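Local structure of ribose-phosphate pyrophosphokinase (Mycobacterium smegmatis, 5MP7) at residues Arg183-Trp188 / Val195-Ile200; Cys226-Asp231 / Gly237-Ala242; Asp231-Gly236 / Arg277-Thr282. The protein probably makes the central metabolite PRPP by transferring the pyrophosphoryl group of ATP to the 1-hydroxyl of ribose 5-phosphate, with magnesium as cofactor. One frame throughout, in Å; residues are numbered along the deposited sequence.

Contact 1 of 3, residues Arg183-Trp188 / Val195-Ile200; sequences RVAEKW and VPLAFI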
ATOM      1  N   ARG A 183     -76.806  -3.928   2.991  1.00 38.67           N
ATOM      2  CA  ARG A 183     -77.526  -3.996   4.247  1.00 45.08           C
ATOM      3  C   ARG A 183     -77.331  -2.747   5.097  1.00 46.83           C
ATOM      4  O   ARG A 183     -78.269  -2.259   5.714  1.00 44.03           O
ATOM      5  CB  ARG A 183     -77.109  -5.247   5.053  1.00 52.59           C
ATOM      6  CG  ARG A 183     -77.705  -5.369   6.467  1.00 58.61           C
ATOM      7  CD  ARG A 183     -79.215  -5.324   6.459  1.00 62.24           C
ATOM      8  NE  ARG A 183     -79.726  -4.931   7.769  1.00 70.28           N
ATOM      9  CZ  ARG A 183     -80.881  -4.278   7.995  1.00 73.40           C
ATOM     10  NH1 ARG A 183     -81.711  -3.924   7.009  1.00 74.54           N
ATOM     11  NH2 ARG A 183     -81.226  -3.977   9.250  1.00 71.28           N
ATOM     12  N   VAL A 184     -76.100  -2.247   5.159  1.00 46.51           N
ATOM     13  CA  VAL A 184     -75.824  -1.060   5.953  1.00 43.07           C
ATOM     14  C   VAL A 184     -76.516   0.116   5.281  1.00 41.27           C
ATOM     15  O   VAL A 184     -77.105   0.953   5.950  1.00 39.21           O
ATOM     16  CB  VAL A 184     -74.306  -0.792   6.145  1.00 42.87           C
ATOM     17  CG1 VAL A 184     -74.101   0.500   6.932  1.00 44.07           C
ATOM     18  CG2 VAL A 184     -73.660  -1.954   6.906  1.00 41.75           C
ATOM     19  N   ALA A 185     -76.431   0.168   3.962  1.00 38.35           N
ATOM     20  CA  ALA A 185     -77.089   1.205   3.199  1.00 37.81           C
ATOM     21  C   ALA A 185     -78.572   1.233   3.464  1.00 39.42           C
ATOM     22  O   ALA A 185     -79.146   2.298   3.572  1.00 35.63           O
ATOM     23  CB  ALA A 185     -76.828   1.020   1.715  1.00 38.87           C
ATOM     24  N   GLU A 186     -79.170   0.050   3.602  1.00 42.06           N
ATOM     25  CA  GLU A 186     -80.576  -0.086   3.979  1.00 42.36           C
ATOM     26  C   GLU A 186     -80.854   0.529   5.342  1.00 39.26           C
ATOM     27  O   GLU A 186     -81.859   1.188   5.521  1.00 40.03           O
ATOM     28  CB  GLU A 186     -80.990  -1.564   3.969  1.00 48.02           C
ATOM     29  CG  GLU A 186     -82.497  -1.831   3.890  1.00 49.41           C
ATOM     30  CD  GLU A 186     -82.830  -3.330   3.837  1.00 51.51           C
ATOM     31  OE1 GLU A 186     -83.537  -3.783   2.886  1.00 49.36           O
ATOM     32  OE2 GLU A 186     -82.357  -4.073   4.751  1.00 54.27           O
ATOM     33  N   LYS A 187     -79.958   0.321   6.297  1.00 41.24           N
ATOM     34  CA  LYS A 187     -80.074   0.952   7.631  1.00 44.49           C
ATOM     35  C   LYS A 187     -80.039   2.490   7.567  1.00 39.87           C
ATOM     36  O   LYS A 187     -80.778   3.158   8.261  1.00 35.32           O
ATOM     37  CB  LYS A 187     -78.968   0.465   8.588  1.00 49.97           C
ATOM     38  CG  LYS A 187     -79.061  -1.006   9.019  1.00 55.74           C
ATOM     39  CD  LYS A 187     -78.127  -1.358  10.194  1.00 58.19           C
ATOM     40  CE  LYS A 187     -78.648  -1.255  11.597  1.00 64.47           C
ATOM     41  NZ  LYS A 187     -80.070  -1.559  11.834  1.00 66.68           N
ATOM     42  N   TRP A 188     -79.196   3.031   6.708  1.00 36.89           N
ATOM     43  CA  TRP A 188     -79.101   4.469   6.544  1.00 37.67           C
ATOM     44  C   TRP A 188     -80.375   5.036   5.953  1.00 33.93           C
ATOM     45  O   TRP A 188     -80.828   6.097   6.347  1.00 30.54           O
ATOM     46  CB  TRP A 188     -77.926   4.828   5.626  1.00 38.94           C
ATOM     47  CG  TRP A 188     -76.624   4.791   6.297  1.00 40.15           C
ATOM     48  CD1 TRP A 188     -76.151   3.814   7.083  1.00 43.98           C
ATOM     49  CD2 TRP A 188     -75.602   5.760   6.195  1.00 42.17           C
ATOM     50  NE1 TRP A 188     -74.884   4.111   7.503  1.00 47.63           N
ATOM     51  CE2 TRP A 188     -74.525   5.313   6.963  1.00 45.24           C
ATOM     52  CE3 TRP A 188     -75.500   6.981   5.537  1.00 49.55           C
ATOM     53  CZ2 TRP A 188     -73.348   6.044   7.101  1.00 48.70           C
ATOM     54  CZ3 TRP A 188     -74.348   7.719   5.681  1.00 50.76           C
ATOM     55  CH2 TRP A 188     -73.282   7.247   6.455  1.00 51.47           C
ATOM     56  N   VAL A 195     -86.072   6.611   2.701  1.00 45.82           N
ATOM     57  CA  VAL A 195     -85.835   6.980   1.327  1.00 42.03           C
ATOM     58  C   VAL A 195     -85.460   5.734   0.493  1.00 43.77           C
ATOM     59  O   VAL A 195     -85.116   4.697   1.051  1.00 44.59           O
ATOM     60  CB  VAL A 195     -84.759   8.101   1.244  1.00 46.15           C
ATOM     61  CG1 VAL A 195     -85.093   9.230   2.221  1.00 45.77           C
ATOM     62  CG2 VAL A 195     -83.339   7.579   1.492  1.00 49.09           C
ATOM     63  N   PRO A 196     -85.481   5.842  -0.846  1.00 37.77           N
ATOM     64  CA  PRO A 196     -85.118   4.711  -1.688  1.00 37.70           C
ATOM     65  C   PRO A 196     -83.645   4.322  -1.660  1.00 38.60           C
ATOM     66  O   PRO A 196     -82.791   5.077  -1.171  1.00 44.37           O
ATOM     67  CB  PRO A 196     -85.523   5.143  -3.120  1.00 37.08           C
ATOM     68  CG  PRO A 196     -85.971   6.533  -3.032  1.00 39.37           C
ATOM     69  CD  PRO A 196     -86.111   6.932  -1.593  1.00 38.73           C
ATOM     70  N   LEU A 197     -83.369   3.186  -2.278  1.00 35.33           N
ATOM     71  CA  LEU A 197     -82.096   2.530  -2.208  1.00 36.37           C
ATOM     72  C   LEU A 197     -81.617   2.130  -3.582  1.00 32.39           C
ATOM     73  O   LEU A 197     -82.396   1.755  -4.422  1.00 38.15           O
ATOM     74  CB  LEU A 197     -82.261   1.301  -1.327  1.00 43.16           C
ATOM     75  CG  LEU A 197     -81.036   0.506  -0.883  1.00 47.12           C
ATOM     76  CD1 LEU A 197     -80.031   1.388  -0.174  1.00 50.00           C
ATOM     77  CD2 LEU A 197     -81.503  -0.585   0.065  1.00 50.94           C
ATOM     78  N   ALA A 198     -80.324   2.210  -3.812  1.00 32.11           N
ATOM     79  CA  ALA A 198     -79.692   1.742  -5.063  1.00 30.83           C
ATOM     80  C   ALA A 198     -78.292   1.216  -4.791  1.00 29.31           C
ATOM     81  O   ALA A 198     -77.715   1.484  -3.738  1.00 32.21           O
ATOM     82  CB  ALA A 198     -79.626   2.862  -6.075  1.00 30.82           C
ATOM     83  N   PHE A 199     -77.739   0.453  -5.729  1.00 30.19           N
ATOM     84  CA  PHE A 199     -76.369  -0.007  -5.586  1.00 30.78           C
ATOM     85  C   PHE A 199     -75.719  -0.326  -6.912  1.00 28.61           C
ATOM     86  O   PHE A 199     -76.403  -0.514  -7.889  1.00 31.18           O
ATOM     87  CB  PHE A 199     -76.316  -1.224  -4.666  1.00 34.94           C
ATOM     88  CG  PHE A 199     -76.713  -2.482  -5.338  1.00 37.51           C
ATOM     89  CD1 PHE A 199     -78.037  -2.777  -5.537  1.00 39.40           C
ATOM     90  CD2 PHE A 199     -75.736  -3.360  -5.814  1.00 44.39           C
ATOM     91  CE1 PHE A 199     -78.406  -3.938  -6.201  1.00 45.21           C
ATOM     92  CE2 PHE A 199     -76.086  -4.524  -6.470  1.00 44.42           C
ATOM     93  CZ  PHE A 199     -77.427  -4.808  -6.673  1.00 46.07           C
ATOM     94  N   ILE A 200     -74.398  -0.401  -6.913  1.00 28.09           N
ATOM     95  CA  ILE A 200     -73.645  -0.700  -8.089  1.00 32.52           C
ATOM     96  C   ILE A 200     -73.405  -2.199  -8.203  1.00 36.91           C
ATOM     97  O   ILE A 200     -72.742  -2.777  -7.362  1.00 34.53           O
ATOM     98  CB  ILE A 200     -72.282  -0.021  -8.069  1.00 37.14           C
ATOM     99  CG1 ILE A 200     -72.437   1.445  -8.476  1.00 41.32           C
ATOM    100  CG2 ILE A 200     -71.438  -0.354  -9.300  1.00 38.64           C
ATOM    101  CD1 ILE A 200     -73.049   2.529  -7.636  1.00 41.40           C
TER

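Contact 2 of 3, residues Cys226-Asp231 / Gly237-Ala242; sequences CILTDD and GTIAGA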
ATOM      1  N   CYS A 226     -77.704  11.722  -4.351  1.00 35.18           N
ATOM      2  CA  CYS A 226     -77.196  10.415  -3.924  1.00 34.06           C
ATOM      3  C   CYS A 226     -76.287  10.491  -2.703  1.00 35.33           C
ATOM      4  O   CYS A 226     -75.336  11.225  -2.722  1.00 32.43           O
ATOM      5  CB  CYS A 226     -76.402   9.787  -5.041  1.00 35.45           C
ATOM      6  SG  CYS A 226     -77.465   9.440  -6.441  1.00 46.80           S
ATOM      7  N   ILE A 227     -76.576   9.680  -1.683  1.00 35.33           N
ATOM      8  CA  ILE A 227     -75.715   9.485  -0.546  1.00 34.62           C
ATOM      9  C   ILE A 227     -74.969   8.167  -0.766  1.00 36.47           C
ATOM     10  O   ILE A 227     -75.529   7.095  -0.553  1.00 34.37           O
ATOM     11  CB  ILE A 227     -76.513   9.368   0.766  1.00 35.87           C
ATOM     12  CG1 ILE A 227     -77.638  10.405   0.865  1.00 40.23           C
ATOM     13  CG2 ILE A 227     -75.591   9.485   1.959  1.00 35.97           C
ATOM     14  CD1 ILE A 227     -77.213  11.853   0.832  1.00 45.31           C
ATOM     15  N   LEU A 228     -73.716   8.257  -1.196  1.00 35.64           N
ATOM     16  CA  LEU A 228     -72.863   7.104  -1.419  1.00 33.75           C
ATOM     17  C   LEU A 228     -72.204   6.737  -0.113  1.00 38.04           C
ATOM     18  O   LEU A 228     -71.414   7.503   0.433  1.00 38.66           O
ATOM     19  CB  LEU A 228     -71.782   7.467  -2.400  1.00 35.81           C
ATOM     20  CG  LEU A 228     -71.053   6.481  -3.277  1.00 38.10           C
ATOM     21  CD1 LEU A 228     -71.925   5.330  -3.703  1.00 41.09           C
ATOM     22  CD2 LEU A 228     -70.513   7.247  -4.471  1.00 39.50           C
ATOM     23  N   THR A 229     -72.520   5.568   0.420  1.00 44.19           N
ATOM     24  CA  THR A 229     -72.071   5.211   1.763  1.00 44.47           C
ATOM     25  C   THR A 229     -71.117   4.010   1.725  1.00 42.83           C
ATOM     26  O   THR A 229     -71.390   3.015   1.090  1.00 41.78           O
ATOM     27  CB  THR A 229     -73.272   5.015   2.726  1.00 45.59           C
ATOM     28  OG1 THR A 229     -72.785   4.809   4.049  1.00 54.82           O
ATOM     29  CG2 THR A 229     -74.123   3.852   2.331  1.00 47.41           C
ATOM     30  N   ASP A 230     -69.991   4.128   2.412  1.00 42.85           N
ATOM     31  CA  ASP A 230     -69.058   3.024   2.551  1.00 45.21           C
ATOM     32  C   ASP A 230     -68.470   2.985   3.963  1.00 43.27           C
ATOM     33  O   ASP A 230     -68.551   3.939   4.706  1.00 40.94           O
ATOM     34  CB  ASP A 230     -67.947   3.121   1.489  1.00 53.09           C
ATOM     35  CG  ASP A 230     -67.516   1.724   0.936  1.00 61.38           C
ATOM     36  OD1 ASP A 230     -67.980   0.694   1.460  1.00 62.02           O
ATOM     37  OD2 ASP A 230     -66.738   1.644  -0.060  1.00 62.04           O
ATOM     38  N   ASP A 231     -67.930   1.850   4.358  1.00 42.94           N
ATOM     39  CA  ASP A 231     -67.209   1.729   5.617  1.00 43.06           C
ATOM     40  C   ASP A 231     -65.927   2.531   5.650  1.00 40.37           C
ATOM     41  O   ASP A 231     -65.647   3.214   6.649  1.00 39.09           O
ATOM     42  CB  ASP A 231     -66.972   0.247   5.968  1.00 50.73           C
ATOM     43  CG  ASP A 231     -66.106  -0.497   4.934  1.00 60.28           C
ATOM     44  OD1 ASP A 231     -66.055  -0.075   3.751  1.00 64.86           O
ATOM     45  OD2 ASP A 231     -65.503  -1.537   5.288  1.00 69.35           O
ATOM     46  N   GLY A 237     -60.625   4.419  -5.577  1.00 54.54           N
ATOM     47  CA  GLY A 237     -60.900   3.884  -6.922  1.00 52.65           C
ATOM     48  C   GLY A 237     -62.353   3.492  -7.118  1.00 52.87           C
ATOM     49  O   GLY A 237     -63.002   3.958  -8.036  1.00 55.40           O
ATOM     50  N   THR A 238     -62.845   2.637  -6.233  1.00 53.95           N
ATOM     51  CA  THR A 238     -64.208   2.139  -6.286  1.00 55.85           C
ATOM     52  C   THR A 238     -65.163   3.281  -6.127  1.00 53.89           C
ATOM     53  O   THR A 238     -66.135   3.362  -6.847  1.00 60.99           O
ATOM     54  CB  THR A 238     -64.477   1.140  -5.131  1.00 64.03           C
ATOM     55  OG1 THR A 238     -63.783  -0.082  -5.381  1.00 71.09           O
ATOM     56  CG2 THR A 238     -65.988   0.852  -4.904  1.00 69.05           C
ATOM     57  N   ILE A 239     -64.923   4.128  -5.142  1.00 52.87           N
ATOM     58  CA  ILE A 239     -65.841   5.211  -4.853  1.00 56.16           C
ATOM     59  C   ILE A 239     -65.859   6.256  -5.978  1.00 49.18           C
ATOM     60  O   ILE A 239     -66.937   6.725  -6.320  1.00 43.66           O
ATOM     61  CB  ILE A 239     -65.583   5.797  -3.452  1.00 64.01           C
ATOM     62  CG1 ILE A 239     -66.058   4.774  -2.419  1.00 79.00           C
ATOM     63  CG2 ILE A 239     -66.363   7.071  -3.211  1.00 66.34           C
ATOM     64  CD1 ILE A 239     -65.563   5.036  -1.017  1.00 88.92           C
ATOM     65  N   ALA A 240     -64.705   6.600  -6.552  1.00 43.35           N
ATOM     66  CA  ALA A 240     -64.684   7.559  -7.665  1.00 40.61           C
ATOM     67  C   ALA A 240     -65.410   6.982  -8.860  1.00 40.03           C
ATOM     68  O   ALA A 240     -66.148   7.688  -9.508  1.00 41.31           O
ATOM     69  CB  ALA A 240     -63.279   7.933  -8.063  1.00 40.20           C
ATOM     70  N   GLY A 241     -65.230   5.685  -9.112  1.00 39.20           N
ATOM     71  CA  GLY A 241     -65.947   4.984 -10.173  1.00 35.97           C
ATOM     72  C   GLY A 241     -67.457   5.086  -9.998  1.00 35.98           C
ATOM     73  O   GLY A 241     -68.188   5.315 -10.960  1.00 36.57           O
ATOM     74  N   ALA A 242     -67.915   4.939  -8.759  1.00 32.23           N
ATOM     75  CA  ALA A 242     -69.321   5.016  -8.478  1.00 34.68           C
ATOM     76  C   ALA A 242     -69.888   6.419  -8.710  1.00 33.79           C
ATOM     77  O   ALA A 242     -71.009   6.563  -9.164  1.00 33.89           O
ATOM     78  CB  ALA A 242     -69.609   4.530  -7.067  1.00 35.51           C
TER

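Contact 3 of 3, residues Asp231-Gly236 / Arg277-Thr282; sequences DMIDTG and REVIVT. With ACT (acetate ion), chain D.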
ATOM      1  N   ASP A 231     -67.930   1.850   4.358  1.00 42.94           N
ATOM      2  CA  ASP A 231     -67.209   1.729   5.617  1.00 43.06           C
ATOM      3  C   ASP A 231     -65.927   2.531   5.650  1.00 40.37           C
ATOM      4  O   ASP A 231     -65.647   3.214   6.649  1.00 39.09           O
ATOM      5  CB  ASP A 231     -66.972   0.247   5.968  1.00 50.73           C
ATOM      6  CG  ASP A 231     -66.106  -0.497   4.934  1.00 60.28           C
ATOM      7  OD1 ASP A 231     -66.055  -0.075   3.751  1.00 64.86           O
ATOM      8  OD2 ASP A 231     -65.503  -1.537   5.288  1.00 69.35           O
ATOM      9  N   MET A 232     -65.173   2.497   4.560  1.00 38.69           N
ATOM     10  CA  MET A 232     -63.905   3.200   4.483  1.00 44.86           C
ATOM     11  C   MET A 232     -63.641   3.685   3.078  1.00 42.63           C
ATOM     12  O   MET A 232     -64.201   3.163   2.133  1.00 45.34           O
ATOM     13  CB  MET A 232     -62.773   2.278   4.924  1.00 46.33           C
ATOM     14  CG  MET A 232     -62.425   1.197   3.927  1.00 52.77           C
ATOM     15  SD  MET A 232     -60.958   0.289   4.397  1.00 60.66           S
ATOM     16  CE  MET A 232     -61.571  -0.689   5.793  1.00 55.82           C
ATOM     17  N   ILE A 233     -62.753   4.653   2.956  1.00 42.25           N
ATOM     18  CA  ILE A 233     -62.227   5.044   1.665  1.00 43.82           C
ATOM     19  C   ILE A 233     -60.742   4.829   1.728  1.00 44.10           C
ATOM     20  O   ILE A 233     -60.078   5.457   2.557  1.00 44.46           O
ATOM     21  CB  ILE A 233     -62.491   6.525   1.394  1.00 46.27           C
ATOM     22  CG1 ILE A 233     -63.989   6.825   1.465  1.00 52.41           C
ATOM     23  CG2 ILE A 233     -61.957   6.912   0.027  1.00 46.28           C
ATOM     24  CD1 ILE A 233     -64.299   8.287   1.684  1.00 53.67           C
ATOM     25  N   ASP A 234     -60.212   3.961   0.867  1.00 46.53           N
ATOM     26  CA  ASP A 234     -58.783   3.723   0.826  1.00 52.12           C
ATOM     27  C   ASP A 234     -58.054   4.479  -0.298  1.00 53.59           C
ATOM     28  O   ASP A 234     -57.465   5.516  -0.032  1.00 58.68           O
ATOM     29  CB  ASP A 234     -58.472   2.224   0.821  1.00 64.92           C
ATOM     30  CG  ASP A 234     -57.007   1.953   0.964  1.00 78.74           C
ATOM     31  OD1 ASP A 234     -56.258   2.833   1.402  1.00 86.92           O
ATOM     32  OD2 ASP A 234     -56.599   0.842   0.654  1.00 89.87           O
ATOM     33  N   THR A 235     -58.033   3.951  -1.525  1.00 55.64           N
ATOM     34  CA  THR A 235     -57.373   4.638  -2.673  1.00 52.97           C
ATOM     35  C   THR A 235     -58.361   5.524  -3.423  1.00 50.76           C
ATOM     36  O   THR A 235     -57.945   6.393  -4.194  1.00 46.91           O
ATOM     37  CB  THR A 235     -56.789   3.641  -3.683  1.00 54.17           C
ATOM     38  OG1 THR A 235     -57.838   2.745  -4.127  1.00 55.44           O
ATOM     39  CG2 THR A 235     -55.691   2.831  -3.024  1.00 55.97           C
ATOM     40  N   GLY A 236     -59.661   5.323  -3.166  1.00 49.61           N
ATOM     41  CA  GLY A 236     -60.713   6.103  -3.793  1.00 49.78           C
ATOM     42  C   GLY A 236     -61.122   5.590  -5.172  1.00 52.48           C
ATOM     43  O   GLY A 236     -61.914   6.238  -5.859  1.00 54.20           O
ATOM     44  N   ARG A 277     -70.008  16.640  -4.203  1.00 37.08           N
ATOM     45  CA  ARG A 277     -70.226  17.890  -3.525  1.00 39.70           C
ATOM     46  C   ARG A 277     -69.601  17.878  -2.137  1.00 38.67           C
ATOM     47  O   ARG A 277     -69.134  18.893  -1.661  1.00 42.77           O
ATOM     48  CB  ARG A 277     -71.726  18.129  -3.396  1.00 41.87           C
ATOM     49  CG  ARG A 277     -72.074  19.566  -3.188  1.00 48.28           C
ATOM     50  CD  ARG A 277     -73.455  19.781  -2.595  1.00 54.33           C
ATOM     51  NE  ARG A 277     -73.287  20.687  -1.443  1.00 63.22           N
ATOM     52  CZ  ARG A 277     -74.189  21.523  -0.937  1.00 73.23           C
ATOM     53  NH1 ARG A 277     -75.377  21.736  -1.514  1.00 79.38           N
ATOM     54  NH2 ARG A 277     -73.863  22.213   0.155  1.00 72.42           N
ATOM     55  N   GLU A 278     -69.681  16.743  -1.450  1.00 36.96           N
ATOM     56  CA  GLU A 278     -69.143  16.627  -0.102  1.00 35.13           C
ATOM     57  C   GLU A 278     -68.613  15.212   0.168  1.00 35.22           C
ATOM     58  O   GLU A 278     -69.143  14.246  -0.374  1.00 36.56           O
ATOM     59  CB  GLU A 278     -70.192  17.006   0.928  1.00 34.42           C
ATOM     60  CG  GLU A 278     -69.550  17.408   2.235  1.00 39.14           C
ATOM     61  CD  GLU A 278     -70.504  17.983   3.268  1.00 45.66           C
ATOM     62  OE1 GLU A 278     -71.713  18.208   2.968  1.00 56.81           O
ATOM     63  OE2 GLU A 278     -70.017  18.278   4.389  1.00 42.83           O
ATOM     64  N   VAL A 279     -67.543  15.117   0.960  1.00 30.72           N
ATOM     65  CA  VAL A 279     -67.012  13.853   1.425  1.00 28.92           C
ATOM     66  C   VAL A 279     -66.926  13.950   2.944  1.00 30.14           C
ATOM     67  O   VAL A 279     -66.288  14.831   3.447  1.00 36.82           O
ATOM     68  CB  VAL A 279     -65.654  13.571   0.846  1.00 28.16           C
ATOM     69  CG1 VAL A 279     -65.174  12.214   1.319  1.00 31.46           C
ATOM     70  CG2 VAL A 279     -65.685  13.585  -0.656  1.00 27.70           C
ATOM     71  N   ILE A 280     -67.640  13.105   3.664  1.00 29.07           N
ATOM     72  CA  ILE A 280     -67.743  13.183   5.101  1.00 26.97           C
ATOM     73  C   ILE A 280     -67.116  11.944   5.709  1.00 28.85           C
ATOM     74  O   ILE A 280     -67.463  10.822   5.337  1.00 26.42           O
ATOM     75  CB  ILE A 280     -69.190  13.233   5.523  1.00 29.98           C
ATOM     76  CG1 ILE A 280     -69.892  14.339   4.770  1.00 32.57           C
ATOM     77  CG2 ILE A 280     -69.308  13.523   7.016  1.00 32.07           C
ATOM     78  CD1 ILE A 280     -71.391  14.211   4.744  1.00 35.59           C
ATOM     79  N   VAL A 281     -66.154  12.157   6.605  1.00 27.90           N
ATOM     80  CA  VAL A 281     -65.450  11.095   7.319  1.00 27.48           C
ATOM     81  C   VAL A 281     -65.316  11.441   8.786  1.00 26.28           C
ATOM     82  O   VAL A 281     -65.624  12.555   9.179  1.00 30.29           O
ATOM     83  CB  VAL A 281     -64.038  10.798   6.783  1.00 27.89           C
ATOM     84  CG1 VAL A 281     -64.089  10.365   5.349  1.00 27.44           C
ATOM     85  CG2 VAL A 281     -63.148  11.992   6.917  1.00 29.89           C
ATOM     86  N   THR A 282     -64.970  10.454   9.601  1.00 25.31           N
ATOM     87  CA  THR A 282     -64.674  10.679  11.012  1.00 26.23           C
ATOM     88  C   THR A 282     -63.194  10.687  11.156  1.00 24.31           C
ATOM     89  O   THR A 282     -62.459  10.373  10.219  1.00 27.06           O
ATOM     90  CB  THR A 282     -65.256   9.602  11.970  1.00 27.59           C
ATOM     91  OG1 THR A 282     -64.503   8.371  11.839  1.00 29.39           O
ATOM     92  CG2 THR A 282     -66.701   9.363  11.665  1.00 27.72           C
TER
HETATM   93  C   ACT D 401     -60.765   1.577  -2.787  1.00 61.20           C
HETATM   94  O   ACT D 401     -61.533   2.576  -2.578  1.00 56.52           O
HETATM   95  OXT ACT D 401     -59.555   1.560  -2.465  1.00 54.71           O
HETATM   96  CH3 ACT D 401     -61.241   0.316  -3.453  1.00 63.60           C

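Contact 1 of 3, residues Arg183-Trp188 / Val195-Ile200
The two branches of Leu197 divide the work of meeting helix 182-191. CD1 lies against the methyl of Ala185, with Leu197 CD1 3.7 Å from Ala185 CB, and also approaches the carbonyl carbon of that residue. The other branch takes the next residue of the helix: Leu197 CD2 sits 4.1 Å from both CA and CB of Glu186, the two side chains crossing at about a right angle. CG of Leu197 stands anti to the backbone N (chi1 -171°), and from there the fork spans two successive residues of one turn. The packing across the contact is wholly apolar and small, 131 Å² in all. It belongs to the beta-alpha-beta unit of strand 172-176, helix 182-191 and strand 197-202, and ties the helix to the strand that follows it. Ala185 also rests on Val174 and Thr229, so its buried methyl faces the sheet. The polar interaction stays within the helix. Glu186 uses only its aliphatic root for Leu197, while its extended chain brings the carboxylate to Arg183 NH1, at a modelled distance too short to trust in detail. CG of Lys187 lies over the rim of one face of the Arg183 guanidinium.

Contact 2 of 3, residues Cys226-Asp231 / Gly237-Ala242
Leu228 is directed toward the helix and meets it with the end of its fork. Leu228 CD2 is the closer branch, 3.9 Å from Ala242 CB, and Leu228 CD1 reaches the same methyl at 4.2 Å, so the small alanine side chain is touched by both prongs. Leu228 CD2 also comes within 4.1 Å of the carbonyl O of Ile239, one turn earlier, while its approach to Ile239 CG2 is looser. Val243 and Leu246, further along the helix, and Val175 of strand 172-176 also pack on Leu228 in the buried layer between sheet and helix.

Ile239 sends its longer branch the other way, toward the C-terminal end of the strand. With CG1 anti to the carbonyl carbon (chi1 -72°) and the chain extended beyond it, Ile239 CD1 comes up to Asp230, 3.7 Å from Asp230 OD2 and 4.0 Å from Asp230 CB. The two side chains cross obliquely, and the touch is of a methyl against a carboxylate oxygen, to which it donates no bond. The other oxygen, Asp230 OD1, receives a weak hydrogen bond from Asp231 N at 3.1 Å, with an angle of 134°, which may help to fix the rotation of the group.

The axes of strand 226-230 and helix 237-242 run nearly antiparallel, at 164° and 10.2 Å apart. This is the strand-loop-helix element of the type I phosphoribosyltransferase fold: the acidic pair Asp230 and Asp231 lies where the chain leaves the sheet, the intervening loop leads to the helix, and Asp230, Gly237 and Thr238 are predicted to bind ribose 5-phosphate, consistent with the PRPP-binding loop of this family.

Contact 3 of 3, residues Asp231-Gly236 / Arg277-Thr282
The loop predicted to bind ribose 5-phosphate leads into helix 237-248 and runs on into its first residues, and the short strand 232-233 before it rests on strand 278-282 of the main sheet. One side chain makes that join. Ile233 directs CG1 anti to its carbonyl carbon (chi1 -58°) and extends beyond it, so that Ile233 CD1 arrives beside two valines on the same face of the strand: 4.0 Å from Val279 CG1 and 4.2 Å from Val281 CG1. Ile233 and Val279 cross at a slant; Ile256 and Ala258 of strand 253-258 also pack on the isoleucine. Beyond it the loop holds an acetate, most likely a component of the crystallisation medium. Its OXT accepts two hydrogen bonds from Thr235, one from the backbone N at 3.0 Å and nearly straight (163°), the other from OG1 at 2.7 Å. Gly236 N adds a weak bond to acetate O. Asp234 CB also lies near OXT, while Asp234 OD1 bonds to Ser264 OG. The chemistry is thus split: buried methyl packing joins strand 232-233 to strand 278-282, while backbone N-H groups and a hydroxyl gather at the helix start to receive an anion, consistent with a site for the 5-phosphate.

In the fold
All three contacts reach the same seven-stranded sheet. Contact 1 is partly buried, on strand 197-202 next to the edge strand 215-218, and its packing is apolar; contacts 2 and 3 are buried and their helix and loop carry the predicted ribose 5-phosphate site. These two share Asp231 and have centres about 8 Å apart, and Ile239 CD1 touches Ile233 CG1 at 3.4 Å, so the two contacts meet through these isoleucines, with Asp230 beside them. Contact 1 joins contact 2 through Thr229, which meets Ala185 and Trp188, and through Ile200 against Ala242, but has no touch with contact 3.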